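Side-chain contacts in 2-oxoadipate dioxygenase/decarboxylase (Pseudomonas putida, PDB 6W1G), which catalyses the iron(II)-dependent decarboxylation and hydroxylation of 2-oxoadipate to D-2-hydroxyglutarate in D-lysine catabolism: residues Thr158-Ala161 with Leu162-Ile165; Phe6-Pro9 with Asp10-Arg13; Leu348-Met351 with Arg352-Leu356. One frame throughout, in Å; residues are numbered along the deposited sequence. Where two conformers were deposited one is given.

Interaction 1 of 3, residues Thr158-Ala161 with Leu162-Ile165; sequences TSRA and LELI
R160 and E163, one turn apart on the first turns of helix 159-171, form a salt bridge in which R160 NH1 gives a hydrogen bond of 2.9 Å to E163 OE1. One nitrogen reaches one oxygen: the carboxylate offers its anti lone pair, OE1 stands 24° out of the guanidinium plane, the N-H...O angle is 142°, and the two group planes are 56° apart. A bend at chi2 swings the arginine chain forward along the helix, toward E163 and L164; its CD passes 3.3 Å from E163 OE1. Over one face of the guanidinium lies L164 CG, near the rim, with L164 CD2 3.8 Å from R160 NH2. Beneath these side chains run the helical bonds, E163 N to S159 O among them at 2.9 Å. T158 caps the helix: its OG1 accepts from A161 N at 3.0 Å and is also hydrogen-bonded to OE1 of E185 in helix 176-188. Farther out, L164 and I165 turn to T181 and F182 of that same helix, while L162 meets T83 of helix 78-90. The charge pair thus has an exposed partner in E163 and a partly covered one in R160, and L164 serves both that pair and the packing on helix 176-188.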
loop_
_atom_site.group_PDB
_atom_site.type_symbol
_atom_site.label_atom_id
_atom_site.label_comp_id
_atom_site.label_asym_id
_atom_site.label_seq_id
_atom_site.Cartn_x
_atom_site.Cartn_y
_atom_site.Cartn_z
ATOM N N THR A 158 14.072 0.356 -19.696
ATOM C CA THR A 158 14.318 0.472 -21.119
ATOM C C THR A 158 14.744 1.889 -21.462
ATOM O O THR A 158 14.406 2.863 -20.787
ATOM C CB THR A 158 13.116 0.088 -21.971
ATOM O OG1 THR A 158 12.120 1.103 -21.847
ATOM C CG2 THR A 158 12.540 -1.273 -21.578
ATOM N N SER A 159 15.522 1.999 -22.536
ATOM C CA SER A 159 15.946 3.313 -22.977
ATOM C C SER A 159 14.748 4.201 -23.309
ATOM O O SER A 159 14.783 5.417 -23.033
ATOM C CB SER A 159 16.892 3.203 -24.170
ATOM O OG SER A 159 18.126 2.652 -23.768
ATOM N N ARG A 160 13.698 3.622 -23.905
ATOM C CA ARG A 160 12.524 4.421 -24.239
ATOM C C ARG A 160 11.827 4.932 -22.964
ATOM O O ARG A 160 11.369 6.080 -22.914
ATOM C CB ARG A 160 11.549 3.630 -25.114
ATOM C CG ARG A 160 10.447 4.482 -25.710
ATOM C CD ARG A 160 10.982 5.314 -26.882
ATOM N NE ARG A 160 9.918 6.198 -27.381
ATOM C CZ ARG A 160 9.860 7.513 -27.195
ATOM N NH1 ARG A 160 10.848 8.171 -26.573
ATOM N NH2 ARG A 160 8.799 8.164 -27.615
ATOM N N ALA A 161 11.748 4.092 -21.925
ATOM C CA ALA A 161 11.188 4.592 -20.667
ATOM C C ALA A 161 11.963 5.796 -20.162
ATOM O O ALA A 161 11.380 6.779 -19.719
ATOM C CB ALA A 161 11.158 3.486 -19.617
ATOM N N LEU A 162 13.296 5.692 -20.147
ATOM C CA LEU A 162 14.130 6.779 -19.652
ATOM C C LEU A 162 13.941 8.044 -20.484
ATOM O O LEU A 162 13.879 9.151 -19.942
ATOM C CB LEU A 162 15.591 6.338 -19.624
ATOM C CG LEU A 162 15.894 5.204 -18.650
ATOM C CD1 LEU A 162 17.338 4.751 -18.844
ATOM C CD2 LEU A 162 15.621 5.609 -17.206
ATOM N N GLU A 163 13.793 7.887 -21.807
ATOM C CA GLU A 163 13.552 9.040 -22.663
ATOM C C GLU A 163 12.249 9.726 -22.292
ATOM O O GLU A 163 12.172 10.958 -22.253
ATOM C CB GLU A 163 13.501 8.600 -24.123
ATOM C CG GLU A 163 14.820 8.198 -24.702
ATOM C CD GLU A 163 14.721 7.548 -26.055
ATOM O OE1 GLU A 163 13.618 7.337 -26.634
ATOM O OE2 GLU A 163 15.801 7.197 -26.566
ATOM N N LEU A 164 11.188 8.930 -22.059
ATOM C CA LEU A 164 9.885 9.530 -21.806
ATOM C C LEU A 164 9.817 10.148 -20.414
ATOM O O LEU A 164 9.149 11.177 -20.240
ATOM C CB LEU A 164 8.796 8.483 -22.006
ATOM C CG LEU A 164 8.544 8.135 -23.473
ATOM C CD1 LEU A 164 7.744 6.833 -23.612
ATOM C CD2 LEU A 164 7.789 9.285 -24.145
ATOM N N ILE A 165 10.536 9.605 -19.434
ATOM C CA ILE A 165 10.668 10.246 -18.123
ATOM C C ILE A 165 11.318 11.618 -18.273
ATOM O O ILE A 165 10.835 12.643 -17.764
ATOM C CB ILE A 165 11.460 9.365 -17.156
ATOM C CG1 ILE A 165 10.688 8.074 -16.848
ATOM C CG2 ILE A 165 11.747 10.095 -15.870
ATOM C CD1 ILE A 165 11.513 7.024 -16.152
#

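Interaction 2 of 3, residues Phe6-Pro9 with Asp10-Arg13; sequences FVSP and DSIR
S8 and S11 meet at the start of helix 9-27, where S8 is the N-cap and its OG accepts from S11 N at 3.0 Å. In return S11 OG donates to S8 O at 2.7 Å, in the carbonyl plane and on a lone pair. That hydroxyl gets there because it sits between its own backbone N and carbonyl (chi1 72°), turned back toward S8. S8 O also takes the helical bond from I12 N, so two good donors grip it. V7 CG2 packs 3.7 Å from I12 CG1, the side chains crossing at about a right angle, and both lean on A179 of helix 176-188. One turn on, R13 NH1 and NH2 both hold D10 OD1, at 3.0 and 2.9 Å, the oxygen lying at the guanidinium edge; NH1 comes in on the anti lone pair, NH2 from above the carboxylate plane. M91 O and S124 O take further bonds from NH1 and NE, fixing the rotation of the guanidinium. A leucine in place of R13 would probably leave the D10 carboxylate without the charge that holds it and remove both carbonyl bonds. The contact thus joins a hydroxyl-capped helix start to an arginine whose NE, NH1 and NH2 all have partners.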
loop_
_atom_site.group_PDB
_atom_site.type_symbol
_atom_site.label_atom_id
_atom_site.label_comp_id
_atom_site.label_asym_id
_atom_site.label_seq_id
_atom_site.Cartn_x
_atom_site.Cartn_y
_atom_site.Cartn_z
ATOM N N PHE A 6 -1.595 17.557 -22.523
ATOM C CA PHE A 6 -1.061 16.494 -21.692
ATOM C C PHE A 6 -2.192 15.851 -20.902
ATOM O O PHE A 6 -3.139 16.525 -20.446
ATOM C CB PHE A 6 -0.020 17.049 -20.719
ATOM C CG PHE A 6 1.169 17.672 -21.393
ATOM C CD1 PHE A 6 1.583 17.268 -22.648
ATOM C CD2 PHE A 6 1.888 18.655 -20.745
ATOM C CE1 PHE A 6 2.693 17.832 -23.232
ATOM C CE2 PHE A 6 3.001 19.210 -21.326
ATOM C CZ PHE A 6 3.391 18.800 -22.577
ATOM N N VAL A 7 -2.069 14.536 -20.699
ATOM C CA VAL A 7 -3.027 13.795 -19.873
ATOM C C VAL A 7 -2.649 13.953 -18.407
ATOM O O VAL A 7 -1.507 14.208 -18.060
ATOM C CB VAL A 7 -3.149 12.318 -20.274
ATOM C CG1 VAL A 7 -3.658 12.215 -21.702
ATOM C CG2 VAL A 7 -1.867 11.608 -20.152
ATOM N N SER A 8 -3.617 13.798 -17.531
ATOM C CA SER A 8 -3.326 13.985 -16.125
ATOM C C SER A 8 -2.413 12.855 -15.654
ATOM O O SER A 8 -2.600 11.681 -16.042
ATOM C CB SER A 8 -4.598 13.954 -15.329
ATOM O OG SER A 8 -5.117 12.685 -15.333
ATOM N N PRO A 9 -1.470 13.147 -14.762
ATOM C CA PRO A 9 -0.706 12.059 -14.160
ATOM C C PRO A 9 -1.593 11.019 -13.486
ATOM O O PRO A 9 -1.268 9.826 -13.494
ATOM C CB PRO A 9 0.178 12.796 -13.147
ATOM C CG PRO A 9 0.361 14.163 -13.769
ATOM C CD PRO A 9 -0.942 14.479 -14.401
ATOM N N ASP A 10 -2.718 11.444 -12.896
ATOM C CA ASP A 10 -3.613 10.476 -12.261
ATOM C C ASP A 10 -4.160 9.474 -13.269
ATOM O O ASP A 10 -4.317 8.287 -12.966
ATOM C CB ASP A 10 -4.792 11.207 -11.601
ATOM C CG ASP A 10 -4.383 12.106 -10.451
ATOM O OD1 ASP A 10 -3.402 11.835 -9.728
ATOM O OD2 ASP A 10 -5.092 13.103 -10.260
ATOM N N SER A 11 -4.442 9.923 -14.491
ATOM C CA SER A 11 -4.944 9.016 -15.522
ATOM C C SER A 11 -3.872 8.027 -15.941
ATOM O O SER A 11 -4.166 6.865 -16.222
ATOM C CB SER A 11 -5.492 9.782 -16.719
ATOM O OG SER A 11 -4.483 10.378 -17.505
ATOM N N ILE A 12 -2.627 8.479 -16.054
ATOM C CA ILE A 12 -1.533 7.563 -16.368
ATOM C C ILE A 12 -1.396 6.506 -15.266
ATOM O O ILE A 12 -1.216 5.315 -15.556
ATOM C CB ILE A 12 -0.198 8.304 -16.558
ATOM C CG1 ILE A 12 -0.349 9.440 -17.582
ATOM C CG2 ILE A 12 0.875 7.360 -17.047
ATOM C CD1 ILE A 12 0.955 10.226 -17.833
ATOM N N ARG A 13 -1.485 6.927 -13.991
ATOM C CA ARG A 13 -1.411 5.981 -12.887
ATOM C C ARG A 13 -2.515 4.938 -12.979
ATOM O O ARG A 13 -2.272 3.741 -12.798
ATOM C CB ARG A 13 -1.498 6.738 -11.565
ATOM C CG ARG A 13 -1.308 5.859 -10.368
ATOM C CD ARG A 13 -1.182 6.616 -9.059
ATOM N NE ARG A 13 -2.359 7.374 -8.734
ATOM C CZ ARG A 13 -2.564 8.676 -8.900
ATOM N NH1 ARG A 13 -1.659 9.469 -9.428
ATOM N NH2 ARG A 13 -3.726 9.193 -8.538
#

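Interaction 3 of 3, residues Leu348-Met351 with Arg352-Leu356; sequences LAQM and REQGL
M351 O accepts from L356 N at 2.9 Å, and with positive phi at G355 this bond makes the Schellman motif that ends helix 348-353. G355 N completes the pair of backward bonds by donating to R352 O at 3.0 Å. The firm side is the one facing the protein: M351 lies against H260 and F359, and L356, past the turn, packs on P345. R352 is a separate, anchored arm. Its chain runs extended from CG to NE and carries the guanidinium to a site where NH1 bonds Q381 OE1 and NE bonds Y361 OH, with F391 in a cation-pi contact.

The other flank is polar and partly watered. E353 N and Q354 N keep the helical bonds to A349 O and Q350 O, and water helps join the groups outside them. One water donates to A349 O and accepts from R352 NH1; another donates to both Q350 OE1 and E353 OE2, bridging two acceptors that could not bond each other directly. Q350 is bent at chi2 (-70°), which brings its amide forward along the helix to Q354. There Q354 NE2 reaches Q350 OE1 at 2.9 Å, nearly straight at 175°; the oxygen lies in the amide plane of Q354, whereas the donor stands 38° above the carbonyl plane of Q350.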
loop_
_atom_site.group_PDB
_atom_site.type_symbol
_atom_site.label_atom_id
_atom_site.label_comp_id
_atom_site.label_asym_id
_atom_site.label_seq_id
_atom_site.Cartn_x
_atom_site.Cartn_y
_atom_site.Cartn_z
ATOM N N LEU A 348 -17.108 5.122 16.266
ATOM C CA LEU A 348 -16.539 6.188 15.430
ATOM C C LEU A 348 -16.566 7.530 16.139
ATOM O O LEU A 348 -15.608 8.313 16.037
ATOM C CB LEU A 348 -17.306 6.349 14.125
ATOM C CG LEU A 348 -16.902 5.572 12.879
ATOM C CD1 LEU A 348 -17.684 6.106 11.692
ATOM C CD2 LEU A 348 -15.418 5.672 12.649
ATOM N N ALA A 349 -17.655 7.834 16.854
ATOM C CA ALA A 349 -17.700 9.083 17.591
ATOM C C ALA A 349 -16.551 9.220 18.595
ATOM O O ALA A 349 -16.019 10.325 18.790
ATOM C CB ALA A 349 -19.067 9.271 18.248
ATOM N N GLN A 350 -16.237 8.143 19.327
ATOM C CA GLN A 350 -15.145 8.198 20.305
ATOM C C GLN A 350 -13.798 8.256 19.612
ATOM O O GLN A 350 -12.880 8.899 20.101
ATOM C CB GLN A 350 -15.223 7.004 21.227
ATOM C CG GLN A 350 -16.303 7.128 22.258
ATOM C CD GLN A 350 -16.040 8.175 23.334
ATOM O OE1 GLN A 350 -14.950 8.710 23.510
ATOM N NE2 GLN A 350 -17.052 8.429 24.108
ATOM N N MET A 351 -13.635 7.538 18.495
ATOM C CA MET A 351 -12.400 7.655 17.758
ATOM C C MET A 351 -12.152 9.089 17.323
ATOM O O MET A 351 -11.012 9.563 17.317
ATOM C CB MET A 351 -12.456 6.755 16.516
ATOM C CG MET A 351 -12.455 5.255 16.812
ATOM S SD MET A 351 -12.965 4.177 15.477
ATOM C CE MET A 351 -11.695 4.427 14.257
ATOM N N ARG A 352 -13.220 9.793 16.959
ATOM C CA ARG A 352 -13.129 11.196 16.629
ATOM C C ARG A 352 -12.840 12.056 17.855
ATOM O O ARG A 352 -11.909 12.873 17.845
ATOM C CB ARG A 352 -14.403 11.608 15.922
ATOM C CG ARG A 352 -14.411 13.057 15.557
ATOM C CD ARG A 352 -15.729 13.492 14.832
ATOM N NE ARG A 352 -15.780 14.957 14.968
ATOM C CZ ARG A 352 -16.433 15.665 15.867
ATOM N NH1 ARG A 352 -17.258 15.182 16.799
ATOM N NH2 ARG A 352 -16.324 16.994 15.795
ATOM N N GLU A 353 -13.656 11.942 18.896
ATOM C CA GLU A 353 -13.521 12.831 20.038
ATOM C C GLU A 353 -12.192 12.657 20.756
ATOM O O GLU A 353 -11.617 13.643 21.239
ATOM C CB GLU A 353 -14.689 12.622 21.009
ATOM C CG GLU A 353 -14.826 13.676 22.033
ATOM C CD GLU A 353 -16.085 13.488 22.822
ATOM O OE1 GLU A 353 -17.149 13.985 22.382
ATOM O OE2 GLU A 353 -16.025 12.817 23.877
ATOM N N GLN A 354 -11.686 11.418 20.824
ATOM C CA GLN A 354 -10.401 11.143 21.443
ATOM C C GLN A 354 -9.231 11.394 20.512
ATOM O O GLN A 354 -8.081 11.197 20.925
ATOM C CB GLN A 354 -10.387 9.713 21.968
ATOM C CG GLN A 354 -11.333 9.474 23.096
ATOM C CD GLN A 354 -11.244 8.039 23.614
ATOM O OE1 GLN A 354 -10.159 7.489 23.767
ATOM N NE2 GLN A 354 -12.370 7.447 23.866
ATOM N N GLY A 355 -9.474 11.821 19.280
ATOM C CA GLY A 355 -8.386 12.178 18.384
ATOM C C GLY A 355 -7.519 11.001 18.002
ATOM O O GLY A 355 -6.292 11.152 17.886
ATOM N N LEU A 356 -8.133 9.827 17.801
ATOM C CA LEU A 356 -7.370 8.628 17.491
ATOM C C LEU A 356 -7.202 8.370 16.007
ATOM O O LEU A 356 -6.277 7.661 15.592
ATOM C CB LEU A 356 -8.033 7.404 18.134
ATOM C CG LEU A 356 -8.089 7.492 19.659
ATOM C CD1 LEU A 356 -8.914 6.385 20.190
ATOM C CD2 LEU A 356 -6.723 7.467 20.265
HETATM O O HOH W 1 -17.516 12.586 18.003
HETATM O O HOH W 2 -14.024 11.175 24.413
#

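All three contacts sit at helix ends, and each is part buried, part surface. Interactions 1 and 2 cap the starts of helices 159-171 and 9-27, and both lean on helix 176-188; their centres are about 17 Å apart on the same side of the chain's centre. Interaction 3 closes a helix instead, about 47 Å from interaction 1 between centres, beside strand 359-363. Each pairs charge or amide differently: interaction 1 has a partly exposed salt bridge, interaction 2 one made by a buried arginine, about 10 Å from the side chain of the metal ligand H70, and interaction 3 an uncharged amide pair with bridging waters.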